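Local coordinates for protein putative adhesin (PDB 4QDG) that is a putative lipoprotein adhesin of the FimB/Mfa2 family that probably serves as a fimbrial anchor at the outer membrane and binds magnesium ions, at residues 25-30 / 273-278; 32-37 / 125-130; 147-152 / 183-188; 253-258 / 289-294; 262-265 / 271-274. All coordinates share one frame; numbering follows the deposited sequence.

Interaction 1: 25-30 / 273-278; sequences MEYANA and LDRESE. With MG (magnesium ion), chain D.
Tyr27 and Arg275 meet in a cation-pi stack that joins the loop after strand 15-20 to the C-terminal end of helix 269-275. The guanidinium lies flat on one face of the phenol ring, with the two planes 19° apart and their centres 3.8 Å from each other. Tyr27 CE2 sits over the middle of the guanidinium, 3.3 Å from Arg275 CZ, while NH1 lies over the rim of the ring. Beside this pair the selenomethionine Met25 packs on the same helix end: its SE rests 3.7 Å from Arg275 CB, and its CG touches the carboxylate oxygen OE1 of Glu276. Bends at chi2 and chi3 bring SE to the arginine CB. The arginine reaches the tyrosine with its chain extended from CG to NE, and its polar end is fixed from outside the pair, by a salt bridge to Glu271 and a hydrogen bond to the carbonyl of Asn24. Water 1 ties the backbones together, accepting from Met25 N and donating to Glu26 OE1 and, weakly, to Arg275 O. Where the helix ends, the carbonyls of Leu273 and Glu276 bind a magnesium ion, together with Asn151 and water 3. The turn beyond is held by Glu276 itself, whose OE2 accepts from Glu278 N at 3.1 Å, on the anti side and 26° out of the carboxylate plane.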
# COMPACT_ATOMS: atom_id res chain seq x y z
N MSE A 25 -7.59 1.43 -9.38
CA MSE A 25 -8.47 2.45 -9.98
C MSE A 25 -8.76 2.17 -11.46
O MSE A 25 -9.72 2.73 -12.01
CB MSE A 25 -7.88 3.87 -9.79
CG MSE A 25 -7.77 4.28 -8.33
SE MSE A 25 -9.51 4.33 -7.35
CE MSE A 25 -10.16 6.05 -7.97
N GLU A 26 -7.98 1.26 -12.08
CA GLU A 26 -8.16 0.86 -13.48
C GLU A 26 -9.13 -0.28 -13.59
O GLU A 26 -9.58 -0.58 -14.70
CB GLU A 26 -6.81 0.45 -14.11
CG GLU A 26 -5.81 1.60 -14.24
CD GLU A 26 -5.28 2.19 -12.95
OE1 GLU A 26 -4.72 1.42 -12.12
OE2 GLU A 26 -5.43 3.42 -12.75
N TYR A 27 -9.46 -0.94 -12.46
CA TYR A 27 -10.35 -2.10 -12.38
C TYR A 27 -9.85 -3.20 -13.37
O TYR A 27 -10.65 -3.89 -14.03
CB TYR A 27 -11.81 -1.69 -12.67
CG TYR A 27 -12.47 -0.92 -11.54
CD1 TYR A 27 -12.22 0.44 -11.36
CD2 TYR A 27 -13.39 -1.53 -10.70
CE1 TYR A 27 -12.86 1.16 -10.35
CE2 TYR A 27 -14.03 -0.82 -9.68
CZ TYR A 27 -13.74 0.52 -9.50
OH TYR A 27 -14.37 1.23 -8.50
N ALA A 28 -8.52 -3.32 -13.49
CA ALA A 28 -7.90 -4.24 -14.42
C ALA A 28 -6.72 -4.96 -13.79
O ALA A 28 -5.93 -4.36 -13.07
CB ALA A 28 -7.47 -3.48 -15.68
N ASN A 29 -6.58 -6.26 -14.12
CA ASN A 29 -5.53 -7.13 -13.59
C ASN A 29 -4.13 -6.65 -13.96
O ASN A 29 -3.81 -6.45 -15.12
CB ASN A 29 -5.74 -8.59 -14.03
CG ASN A 29 -4.81 -9.57 -13.34
OD1 ASN A 29 -4.36 -9.36 -12.20
ND2 ASN A 29 -4.50 -10.67 -14.04
N ALA A 30 -3.30 -6.47 -12.92
CA ALA A 30 -1.93 -6.02 -13.04
C ALA A 30 -1.01 -6.95 -12.26
O ALA A 30 0.15 -6.58 -12.00
CB ALA A 30 -1.81 -4.60 -12.52
N LEU A 273 -9.25 4.04 -0.50
CA LEU A 273 -7.92 4.05 0.13
C LEU A 273 -7.09 2.82 -0.24
O LEU A 273 -5.86 2.91 -0.24
CB LEU A 273 -8.00 4.16 1.65
CG LEU A 273 -8.65 5.44 2.20
CD1 LEU A 273 -8.99 5.26 3.67
CD2 LEU A 273 -7.73 6.67 1.97
N ASP A 274 -7.77 1.67 -0.57
CA ASP A 274 -7.06 0.46 -0.99
C ASP A 274 -6.82 0.44 -2.49
O ASP A 274 -5.72 0.09 -2.89
CB ASP A 274 -7.79 -0.83 -0.59
CG ASP A 274 -8.02 -1.01 0.89
OD1 ASP A 274 -7.12 -0.68 1.67
OD2 ASP A 274 -9.10 -1.55 1.26
N ARG A 275 -7.80 0.83 -3.32
CA ARG A 275 -7.64 0.80 -4.80
C ARG A 275 -6.56 1.79 -5.29
O ARG A 275 -5.87 1.49 -6.25
CB ARG A 275 -8.95 1.11 -5.53
CG ARG A 275 -9.92 -0.04 -5.56
CD ARG A 275 -11.05 0.28 -6.52
NE ARG A 275 -12.04 -0.78 -6.53
CZ ARG A 275 -12.00 -1.86 -7.32
NH1 ARG A 275 -11.02 -2.01 -8.21
NH2 ARG A 275 -12.95 -2.78 -7.24
N GLU A 276 -6.47 2.95 -4.68
CA GLU A 276 -5.48 3.93 -5.07
C GLU A 276 -4.22 3.75 -4.24
O GLU A 276 -4.29 3.71 -3.02
CB GLU A 276 -6.02 5.37 -4.95
CG GLU A 276 -5.03 6.41 -5.49
CD GLU A 276 -4.66 6.20 -6.95
OE1 GLU A 276 -5.39 6.72 -7.82
OE2 GLU A 276 -3.65 5.50 -7.21
N SER A 277 -3.07 3.61 -4.90
CA SER A 277 -1.79 3.42 -4.20
C SER A 277 -0.75 4.51 -4.57
O SER A 277 0.32 4.56 -3.97
CB SER A 277 -1.23 2.03 -4.52
OG SER A 277 -0.94 1.92 -5.91
N GLU A 278 -1.06 5.34 -5.56
CA GLU A 278 -0.20 6.41 -6.05
C GLU A 278 -0.92 7.70 -5.79
O GLU A 278 -1.96 7.93 -6.38
CB GLU A 278 0.17 6.21 -7.54
CG GLU A 278 1.08 5.01 -7.82
CD GLU A 278 2.50 5.02 -7.26
OE1 GLU A 278 3.04 6.12 -7.02
OE2 GLU A 278 3.08 3.92 -7.11
MG MG D . -3.92 2.43 -1.24
O HOH W 1 -4.83 2.38 -9.32
O HOH W 2 -4.30 6.09 -10.88
O HOH W 3 -2.82 0.61 -1.58

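Interaction 2: 32-37 / 125-130; sequences AKKVDC and GLYWGE. With MG (magnesium ion), chain C.
Of the CA atoms, those of Val35 and Tyr127 come nearest, 7.7 Å apart. Segment 32-37 runs off the end of helix 31-34, which ends at Lys34, Val35 being the first residue beyond it, while 125-130 leads into strand 127-137; residues at and just past the helix end thus pack on the strand through their side chains. Tyr127 does most of the bridging. Its CG stands opposite the carbonyl carbon (chi1 -59°), and the ring reaches across to the helix end. Val35 CG2 sits over the centre of one ring face in a CH-pi contact, 3.8 Å from the ring centroid and 12° off the normal. Valine and tyrosine run antiparallel alongside each other, with the CG2 methyl set over the ring. At the far end of the ring the phenol OH touches Lys34 CB at 3.3 Å, and bends at chi2, chi3 and chi4 carry the rest of the lysine chain off from the tyrosine. Tyr21 adds an edge-to-face partner to the same tyrosine, and Met146 and Lys148 of strand 140-159 also touch it. Just past the valine the chain enters a magnesium site, completed by Cys86 and by His124, which directly precedes segment 125-130. Asp36 grips the ion with both carboxylate oxygens, OD1 at 2.2 Å and OD2 at 2.6 Å, and Cys37 SG binds it at 2.6 Å.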
# COMPACT_ATOMS: atom_id res chain seq x y z
N ALA A 32 0.60 -9.80 -13.10
CA ALA A 32 1.78 -10.17 -13.89
C ALA A 32 2.86 -9.09 -13.88
O ALA A 32 4.04 -9.43 -13.82
CB ALA A 32 1.39 -10.51 -15.32
N LYS A 33 2.47 -7.82 -13.89
CA LYS A 33 3.47 -6.76 -13.90
C LYS A 33 3.82 -6.26 -12.51
O LYS A 33 4.88 -5.66 -12.35
CB LYS A 33 3.07 -5.58 -14.81
CG LYS A 33 1.62 -5.14 -14.75
CD LYS A 33 1.29 -4.18 -15.91
CE LYS A 33 -0.19 -3.83 -16.00
NZ LYS A 33 -0.45 -2.71 -16.95
N LYS A 34 2.99 -6.54 -11.48
CA LYS A 34 3.27 -6.00 -10.15
C LYS A 34 3.73 -7.02 -9.11
O LYS A 34 4.51 -6.64 -8.26
CB LYS A 34 2.06 -5.21 -9.59
CG LYS A 34 1.60 -4.01 -10.46
CD LYS A 34 2.72 -3.05 -10.87
CE LYS A 34 2.68 -1.70 -10.20
NZ LYS A 34 3.97 -1.38 -9.52
N VAL A 35 3.26 -8.28 -9.15
CA VAL A 35 3.62 -9.26 -8.10
C VAL A 35 4.70 -10.21 -8.60
O VAL A 35 4.41 -11.10 -9.39
CB VAL A 35 2.39 -10.01 -7.53
CG1 VAL A 35 2.79 -10.93 -6.38
CG2 VAL A 35 1.31 -9.03 -7.09
N ASP A 36 5.93 -10.02 -8.09
CA ASP A 36 7.17 -10.73 -8.46
C ASP A 36 7.48 -11.94 -7.54
O ASP A 36 8.39 -12.72 -7.84
CB ASP A 36 8.35 -9.73 -8.40
CG ASP A 36 8.72 -9.19 -7.00
OD1 ASP A 36 7.82 -9.14 -6.13
OD2 ASP A 36 9.89 -8.82 -6.80
N CYS A 37 6.80 -12.06 -6.40
CA CYS A 37 7.00 -13.17 -5.46
C CYS A 37 5.69 -13.46 -4.77
O CYS A 37 4.96 -12.56 -4.38
CB CYS A 37 8.14 -12.90 -4.48
SG CYS A 37 7.90 -11.42 -3.44
N GLY A 125 6.20 -3.41 -2.70
CA GLY A 125 4.76 -3.69 -2.71
C GLY A 125 4.36 -4.89 -1.87
O GLY A 125 5.04 -5.92 -1.89
N LEU A 126 3.30 -4.72 -1.06
CA LEU A 126 2.76 -5.80 -0.24
C LEU A 126 1.35 -6.06 -0.72
O LEU A 126 0.55 -5.13 -0.84
CB LEU A 126 2.81 -5.49 1.27
CG LEU A 126 2.28 -6.60 2.19
CD1 LEU A 126 3.21 -7.82 2.17
CD2 LEU A 126 2.07 -6.09 3.61
N TYR A 127 1.07 -7.31 -1.09
CA TYR A 127 -0.23 -7.73 -1.64
C TYR A 127 -0.82 -8.84 -0.79
O TYR A 127 -0.10 -9.59 -0.16
CB TYR A 127 -0.11 -8.15 -3.11
CG TYR A 127 0.42 -7.05 -4.01
CD1 TYR A 127 1.79 -6.80 -4.11
CD2 TYR A 127 -0.44 -6.27 -4.77
CE1 TYR A 127 2.28 -5.76 -4.91
CE2 TYR A 127 0.04 -5.28 -5.63
CZ TYR A 127 1.40 -5.01 -5.68
OH TYR A 127 1.90 -4.02 -6.50
N TRP A 128 -2.16 -8.87 -0.72
CA TRP A 128 -2.88 -9.85 0.09
C TRP A 128 -4.22 -10.19 -0.53
O TRP A 128 -4.90 -9.32 -1.05
CB TRP A 128 -3.08 -9.32 1.53
CG TRP A 128 -3.88 -10.23 2.41
CD1 TRP A 128 -3.40 -11.27 3.16
CD2 TRP A 128 -5.30 -10.24 2.58
NE1 TRP A 128 -4.43 -11.90 3.80
CE2 TRP A 128 -5.61 -11.29 3.47
CE3 TRP A 128 -6.34 -9.44 2.09
CZ2 TRP A 128 -6.91 -11.55 3.89
CZ3 TRP A 128 -7.64 -9.71 2.50
CH2 TRP A 128 -7.91 -10.74 3.39
N GLY A 129 -4.60 -11.45 -0.36
CA GLY A 129 -5.90 -11.98 -0.75
C GLY A 129 -6.11 -13.33 -0.10
O GLY A 129 -5.15 -13.99 0.33
N GLU A 130 -7.37 -13.78 -0.04
CA GLU A 130 -7.71 -15.11 0.51
C GLU A 130 -8.92 -15.72 -0.23
O GLU A 130 -9.69 -14.99 -0.87
CB GLU A 130 -7.95 -15.05 2.03
CG GLU A 130 -9.08 -14.12 2.44
CD GLU A 130 -9.43 -14.12 3.91
OE1 GLU A 130 -8.64 -14.65 4.72
OE2 GLU A 130 -10.51 -13.59 4.26
MG MG C . 9.17 -9.37 -4.39

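Interaction 3: 147-152 / 183-188; sequences MKNTNN and YDNNLL. With MG (magnesium ion), chain D.
The carboxamides of Asn149 and Asn185 meet from opposite directions in a reciprocal amide pair, planes 23° apart, each giving an N-H to the other's oxygen. This two-bond bridge joins strand 140-159, at the break near Asn149, to the loop between strands 180-181 and 193-195. The bond from Asn185 ND2 to Asn149 OD1 is 2.8 Å long and nearly straight at 170°; the acceptor lies in the amide plane of Asn185, while the donor is somewhat tilted from the carbonyl plane of Asn149. Its return partner, from Asn149 ND2 to Asn185 OD1, is 3.0 Å and more bent; it leaves the amide plane of Asn149, yet arrives in the carbonyl plane on a lone pair. Together the two bonds fix the rotation of both buried amides. Selenomethionine Met147 reaches in from the opposite direction, SE 3.7 Å from Asn185 ND2, and Trp128 of the adjacent strand touches both asparagines. Asn185 has its CG opposite the backbone N (chi1 -155°), which carries the amide out of the loop toward the strand. Farther along the strand lies a magnesium site shared with the carbonyls of Leu273 and Glu276. There Asn151 OD1 binds the ion at 2.3 Å, and water 3 is a further ligand, 2.2 Å from the metal.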
# COMPACT_ATOMS: atom_id res chain seq x y z
N MSE A 147 -5.27 -7.49 -3.05
CA MSE A 147 -5.22 -6.05 -2.89
C MSE A 147 -3.81 -5.62 -2.53
O MSE A 147 -3.04 -6.44 -2.07
CB MSE A 147 -6.23 -5.53 -1.86
CG MSE A 147 -5.97 -5.98 -0.43
SE MSE A 147 -6.93 -4.80 0.79
CE MSE A 147 -5.61 -3.58 0.96
N LYS A 148 -3.48 -4.34 -2.78
CA LYS A 148 -2.18 -3.75 -2.50
C LYS A 148 -2.26 -3.01 -1.15
O LYS A 148 -3.18 -2.22 -0.95
CB LYS A 148 -1.80 -2.82 -3.67
CG LYS A 148 -0.41 -2.21 -3.57
CD LYS A 148 -0.08 -1.44 -4.82
CE LYS A 148 1.27 -0.76 -4.75
NZ LYS A 148 1.43 0.18 -5.90
N ASN A 149 -1.33 -3.29 -0.24
CA ASN A 149 -1.31 -2.68 1.11
C ASN A 149 -0.40 -1.46 1.21
O ASN A 149 -0.51 -0.73 2.19
CB ASN A 149 -0.83 -3.70 2.17
CG ASN A 149 -1.80 -4.81 2.45
OD1 ASN A 149 -3.01 -4.66 2.32
ND2 ASN A 149 -1.31 -5.92 2.95
N THR A 150 0.52 -1.26 0.25
CA THR A 150 1.47 -0.15 0.33
C THR A 150 0.98 1.04 -0.51
O THR A 150 0.16 0.87 -1.44
CB THR A 150 2.89 -0.62 -0.06
OG1 THR A 150 2.81 -1.31 -1.31
CG2 THR A 150 3.54 -1.52 1.00
N ASN A 151 1.49 2.23 -0.18
CA ASN A 151 1.14 3.50 -0.80
C ASN A 151 2.35 4.37 -1.02
O ASN A 151 3.31 4.31 -0.26
CB ASN A 151 0.14 4.26 0.09
CG ASN A 151 -1.20 3.59 0.20
OD1 ASN A 151 -2.05 3.70 -0.70
ND2 ASN A 151 -1.37 2.83 1.24
N ASN A 152 2.27 5.21 -2.03
CA ASN A 152 3.28 6.22 -2.32
C ASN A 152 2.57 7.55 -2.32
O ASN A 152 1.54 7.69 -2.98
CB ASN A 152 4.04 5.97 -3.65
CG ASN A 152 5.23 6.89 -3.78
OD1 ASN A 152 6.24 6.71 -3.12
ND2 ASN A 152 5.09 7.99 -4.53
N TYR A 183 -4.36 -11.49 10.72
CA TYR A 183 -4.61 -12.54 9.73
C TYR A 183 -5.57 -12.12 8.62
O TYR A 183 -5.44 -12.63 7.51
CB TYR A 183 -5.12 -13.82 10.43
CG TYR A 183 -6.51 -13.70 11.03
CD1 TYR A 183 -6.70 -13.23 12.34
CD2 TYR A 183 -7.64 -14.08 10.31
CE1 TYR A 183 -7.98 -13.12 12.90
CE2 TYR A 183 -8.93 -13.96 10.85
CZ TYR A 183 -9.09 -13.50 12.15
OH TYR A 183 -10.37 -13.43 12.64
N ASP A 184 -6.54 -11.24 8.92
CA ASP A 184 -7.57 -10.79 7.98
C ASP A 184 -7.18 -9.50 7.25
O ASP A 184 -8.05 -8.87 6.65
CB ASP A 184 -8.91 -10.60 8.74
CG ASP A 184 -8.87 -9.65 9.93
OD1 ASP A 184 -7.78 -9.16 10.26
OD2 ASP A 184 -9.94 -9.33 10.47
N ASN A 185 -5.88 -9.13 7.31
CA ASN A 185 -5.27 -7.97 6.68
C ASN A 185 -5.68 -6.63 7.38
O ASN A 185 -5.28 -5.55 6.92
CB ASN A 185 -5.57 -7.92 5.17
CG ASN A 185 -4.54 -7.15 4.42
OD1 ASN A 185 -3.32 -7.32 4.61
ND2 ASN A 185 -5.02 -6.23 3.59
N ASN A 186 -6.42 -6.71 8.49
CA ASN A 186 -6.76 -5.50 9.24
C ASN A 186 -5.50 -5.03 10.03
O ASN A 186 -4.62 -5.84 10.34
CB ASN A 186 -7.95 -5.76 10.19
CG ASN A 186 -8.58 -4.50 10.79
OD1 ASN A 186 -8.30 -3.36 10.38
ND2 ASN A 186 -9.47 -4.67 11.77
N LEU A 187 -5.43 -3.72 10.36
CA LEU A 187 -4.30 -3.21 11.13
C LEU A 187 -4.49 -3.49 12.60
O LEU A 187 -5.61 -3.43 13.11
CB LEU A 187 -4.08 -1.69 10.93
CG LEU A 187 -3.74 -1.24 9.51
CD1 LEU A 187 -3.90 0.26 9.38
CD2 LEU A 187 -2.33 -1.77 9.05
N LEU A 188 -3.37 -3.78 13.29
CA LEU A 188 -3.31 -4.00 14.73
C LEU A 188 -2.53 -2.88 15.40
O LEU A 188 -1.42 -2.60 14.97
CB LEU A 188 -2.64 -5.34 15.04
CG LEU A 188 -3.44 -6.62 14.79
CD1 LEU A 188 -2.56 -7.82 15.04
CD2 LEU A 188 -4.67 -6.72 15.70
MG MG D . -3.92 2.43 -1.24
O HOH W 3 -2.82 0.61 -1.58

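Interaction 4: 253-258 / 289-294; sequences INYLLM and LEWIKT
Tyr255 OH is the polar atom at the centre of this contact, although what surrounds it across the interface is carbon: Trp291 CH2 at 3.6 Å and Lys293 CE at 3.9 Å. The indole presents its edge, and the hydroxyl lies near the indole plane just beyond CH2. The same carbon comes within 3.9 Å of Tyr255 CE2, approaching the phenol ring obliquely. The two side chains approach from opposite directions, the edge of the indole at CH2 meeting the hydroxyl end of the phenol, and span backbones whose nearest CA atoms, those of Tyr255 and Lys293, are 12.1 Å apart. Lys293 crosses the tyrosine at about a right angle; its chain is extended until a bend at chi4, and its CG lies over one face of the indole, toward the rim. Lys293 is also the centre of an inverse gamma turn, which follows directly on the stretch that carries the tryptophan. On the helix side, the methyl CE of selenomethionine Met258 lies above one face of the Tyr255 ring, one turn further on. The contact is apolar packing between helix 252-263 and the loop that joins strands 278-285 and 295-298. Phe283 meets the indole edge-to-face, while Ile250, Ile296 and Ile305 touch both aromatic side chains, so that Tyr255 projects from helix 252-263 onto isoleucines of strands 246-251 and 295-298 and of the C-terminal loop.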
# COMPACT_ATOMS: atom_id res chain seq x y z
N ILE A 253 -5.87 11.12 5.99
CA ILE A 253 -6.95 10.29 5.45
C ILE A 253 -8.19 11.15 5.10
O ILE A 253 -8.74 11.01 4.00
CB ILE A 253 -7.26 9.10 6.37
CG1 ILE A 253 -6.05 8.14 6.35
CG2 ILE A 253 -8.54 8.39 5.94
CD1 ILE A 253 -6.26 6.81 6.66
N ASN A 254 -8.54 12.08 5.98
CA ASN A 254 -9.63 13.03 5.78
C ASN A 254 -9.44 13.88 4.53
O ASN A 254 -10.40 14.12 3.80
CB ASN A 254 -9.76 13.96 6.99
CG ASN A 254 -10.25 13.29 8.24
OD1 ASN A 254 -10.26 12.06 8.38
ND2 ASN A 254 -10.59 14.09 9.22
N TYR A 255 -8.20 14.32 4.28
CA TYR A 255 -7.84 15.16 3.14
C TYR A 255 -7.94 14.33 1.87
O TYR A 255 -8.56 14.80 0.94
CB TYR A 255 -6.44 15.79 3.33
CG TYR A 255 -6.51 17.12 4.05
CD1 TYR A 255 -6.91 17.20 5.38
CD2 TYR A 255 -6.29 18.31 3.36
CE1 TYR A 255 -7.06 18.43 6.03
CE2 TYR A 255 -6.47 19.55 3.99
CZ TYR A 255 -6.83 19.60 5.33
OH TYR A 255 -6.95 20.82 5.96
N LEU A 256 -7.50 13.06 1.88
CA LEU A 256 -7.60 12.22 0.67
C LEU A 256 -9.05 11.89 0.34
O LEU A 256 -9.39 11.78 -0.83
CB LEU A 256 -6.79 10.90 0.78
CG LEU A 256 -5.30 11.02 1.08
CD1 LEU A 256 -4.71 9.64 1.30
CD2 LEU A 256 -4.56 11.76 -0.01
N LEU A 257 -9.87 11.71 1.37
CA LEU A 257 -11.28 11.40 1.21
C LEU A 257 -12.04 12.63 0.68
O LEU A 257 -13.14 12.44 0.18
CB LEU A 257 -11.89 10.86 2.54
CG LEU A 257 -11.42 9.46 3.02
CD1 LEU A 257 -12.01 9.12 4.39
CD2 LEU A 257 -11.74 8.35 2.00
N MSE A 258 -11.44 13.85 0.70
CA MSE A 258 -12.09 15.03 0.08
C MSE A 258 -12.03 14.86 -1.46
O MSE A 258 -12.90 15.37 -2.15
CB MSE A 258 -11.49 16.38 0.49
CG MSE A 258 -11.65 16.73 1.95
SE MSE A 258 -10.38 18.19 2.43
CE MSE A 258 -10.69 18.16 4.46
N LEU A 289 6.20 31.57 2.97
CA LEU A 289 6.26 30.11 2.99
C LEU A 289 5.32 29.51 4.04
O LEU A 289 5.62 28.51 4.69
CB LEU A 289 7.70 29.60 3.13
CG LEU A 289 8.67 30.12 2.06
CD1 LEU A 289 10.08 29.79 2.43
CD2 LEU A 289 8.36 29.55 0.69
N GLU A 290 4.14 30.13 4.16
CA GLU A 290 3.05 29.65 5.00
C GLU A 290 2.04 29.03 4.07
O GLU A 290 1.95 29.45 2.91
CB GLU A 290 2.45 30.77 5.86
CG GLU A 290 3.27 31.03 7.12
CD GLU A 290 2.79 32.14 8.03
OE1 GLU A 290 1.56 32.38 8.10
OE2 GLU A 290 3.65 32.75 8.69
N TRP A 291 1.32 28.03 4.54
CA TRP A 291 0.35 27.35 3.68
C TRP A 291 -0.94 28.18 3.51
O TRP A 291 -1.54 28.61 4.50
CB TRP A 291 0.07 25.94 4.23
CG TRP A 291 -1.06 25.20 3.57
CD1 TRP A 291 -1.33 25.15 2.23
CD2 TRP A 291 -1.97 24.30 4.20
NE1 TRP A 291 -2.43 24.35 2.01
CE2 TRP A 291 -2.82 23.78 3.19
CE3 TRP A 291 -2.14 23.86 5.52
CZ2 TRP A 291 -3.84 22.87 3.47
CZ3 TRP A 291 -3.15 22.94 5.79
CH2 TRP A 291 -3.99 22.46 4.77
N ILE A 292 -1.37 28.38 2.24
CA ILE A 292 -2.63 29.06 1.91
C ILE A 292 -3.72 27.99 2.05
O ILE A 292 -3.89 27.13 1.18
CB ILE A 292 -2.59 29.74 0.52
CG1 ILE A 292 -1.34 30.63 0.37
CG2 ILE A 292 -3.90 30.53 0.26
CD1 ILE A 292 -1.00 31.09 -1.06
N LYS A 293 -4.38 27.99 3.22
CA LYS A 293 -5.34 26.96 3.60
C LYS A 293 -6.71 27.19 2.93
O LYS A 293 -7.73 27.30 3.62
CB LYS A 293 -5.42 26.91 5.13
CG LYS A 293 -5.81 25.53 5.68
CD LYS A 293 -5.71 25.49 7.21
CE LYS A 293 -6.04 24.12 7.78
NZ LYS A 293 -5.22 23.82 8.99
N THR A 294 -6.74 27.18 1.58
CA THR A 294 -7.97 27.39 0.78
C THR A 294 -8.23 26.19 -0.15
O THR A 294 -9.21 25.45 0.04
CB THR A 294 -7.90 28.70 0.03
OG1 THR A 294 -6.78 28.69 -0.84
CG2 THR A 294 -7.84 29.92 0.97

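Interaction 5: 262-265 / 271-274; sequences DLYA and EFLD. With MG (magnesium ion), chain D.
Tyr264 and Phe272 cross at about a right angle as side chains, but their rings are inclined to each other by only 35°, with centroids 5.9 Å apart. The pair is oblique, and the touch is made at one corner: Tyr264 CD2 lies 3.7 Å from Phe272 CE1, and the neighbouring Tyr264 CE2 stands 4.0 Å from that same carbon. Both CB atoms point across the gap. Phenylalanine CG is turned opposite its backbone N (chi1 172°), sending the ring out from the helix toward the tyrosine. The contact joins two successive helices, 252-263 and 269-275: Tyr264 is the first residue to leave the former, and Phe272 belongs to the latter, which follows after a short connection. Leu263 CB packs over one face of the tyrosine ring, toward its rim. Next to the phenylalanine in the chain is the magnesium ligand Leu273. The phenylalanine also meets Trp279 and is touched by Leu257, Leu259 and Lys260 of the first helix.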
# COMPACT_ATOMS: atom_id res chain seq x y z
N ASP A 262 -15.60 14.28 -3.92
CA ASP A 262 -15.71 15.04 -5.15
C ASP A 262 -15.90 14.17 -6.39
O ASP A 262 -16.82 14.39 -7.16
CB ASP A 262 -14.45 15.88 -5.35
CG ASP A 262 -14.53 17.32 -4.90
OD1 ASP A 262 -14.94 17.55 -3.73
OD2 ASP A 262 -14.06 18.21 -5.66
N LEU A 263 -15.02 13.19 -6.60
CA LEU A 263 -15.06 12.44 -7.84
C LEU A 263 -15.59 11.03 -7.76
O LEU A 263 -15.88 10.46 -8.81
CB LEU A 263 -13.64 12.38 -8.45
CG LEU A 263 -12.94 13.72 -8.82
CD1 LEU A 263 -11.59 13.46 -9.41
CD2 LEU A 263 -13.78 14.56 -9.79
N TYR A 264 -15.62 10.42 -6.57
CA TYR A 264 -16.02 9.01 -6.44
C TYR A 264 -16.96 8.86 -5.24
O TYR A 264 -16.73 8.00 -4.40
CB TYR A 264 -14.75 8.11 -6.29
CG TYR A 264 -13.63 8.39 -7.28
CD1 TYR A 264 -13.69 7.91 -8.59
CD2 TYR A 264 -12.51 9.15 -6.91
CE1 TYR A 264 -12.68 8.19 -9.51
CE2 TYR A 264 -11.48 9.42 -7.83
CZ TYR A 264 -11.57 8.94 -9.13
OH TYR A 264 -10.56 9.19 -10.02
N ALA A 265 -17.98 9.72 -5.14
CA ALA A 265 -18.90 9.78 -4.00
C ALA A 265 -19.60 8.44 -3.67
O ALA A 265 -19.85 8.20 -2.48
CB ALA A 265 -19.93 10.87 -4.21
N GLU A 271 -12.32 1.20 0.24
CA GLU A 271 -12.08 0.72 -1.14
C GLU A 271 -11.23 1.72 -1.91
O GLU A 271 -10.31 1.32 -2.63
CB GLU A 271 -13.39 0.47 -1.88
CG GLU A 271 -13.20 0.04 -3.33
CD GLU A 271 -14.44 -0.44 -4.06
OE1 GLU A 271 -15.55 -0.36 -3.49
OE2 GLU A 271 -14.30 -0.90 -5.22
N PHE A 272 -11.55 3.01 -1.79
CA PHE A 272 -10.82 4.13 -2.40
C PHE A 272 -9.39 4.16 -1.83
O PHE A 272 -8.42 4.25 -2.61
CB PHE A 272 -11.57 5.46 -2.10
CG PHE A 272 -10.85 6.72 -2.51
CD1 PHE A 272 -10.76 7.09 -3.84
CD2 PHE A 272 -10.21 7.52 -1.55
CE1 PHE A 272 -10.06 8.25 -4.23
CE2 PHE A 272 -9.53 8.67 -1.93
CZ PHE A 272 -9.47 9.03 -3.27
N LEU A 273 -9.25 4.04 -0.50
CA LEU A 273 -7.92 4.05 0.13
C LEU A 273 -7.09 2.82 -0.24
O LEU A 273 -5.86 2.91 -0.24
CB LEU A 273 -8.00 4.16 1.65
CG LEU A 273 -8.65 5.44 2.20
CD1 LEU A 273 -8.99 5.26 3.67
CD2 LEU A 273 -7.73 6.67 1.97
N ASP A 274 -7.77 1.67 -0.57
CA ASP A 274 -7.06 0.46 -0.99
C ASP A 274 -6.82 0.44 -2.49
O ASP A 274 -5.72 0.09 -2.89
CB ASP A 274 -7.79 -0.83 -0.59
CG ASP A 274 -8.02 -1.01 0.89
OD1 ASP A 274 -7.12 -0.68 1.67
OD2 ASP A 274 -9.10 -1.55 1.26
MG MG D . -3.92 2.43 -1.24
O HOH W 3 -2.82 0.61 -1.58

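Overall arrangement
Interactions 1, 3 and 5 gather round one magnesium ion: Asn151 supplies a side-chain ligand from strand 140-159, and helix 269-275, used by both 1 and 5, and the residue just past it bring two carbonyls. Interaction 2 holds ligands of the other ion, and its strand 127-137 pairs with strand 140-159 of interaction 3; the two interactions' centres are 12 Å apart. Interaction 4 lies farthest out, about 32 Å from interaction 2 between centres, but shares helix 252-263 with interaction 5. Along the chain, interaction 1 spans 2 and 3, and 5 falls between the segments of 4. The paired strands 127-137 and 140-159 link the neighbourhoods of the two metal sites, while helix 252-263 continues the packing outward.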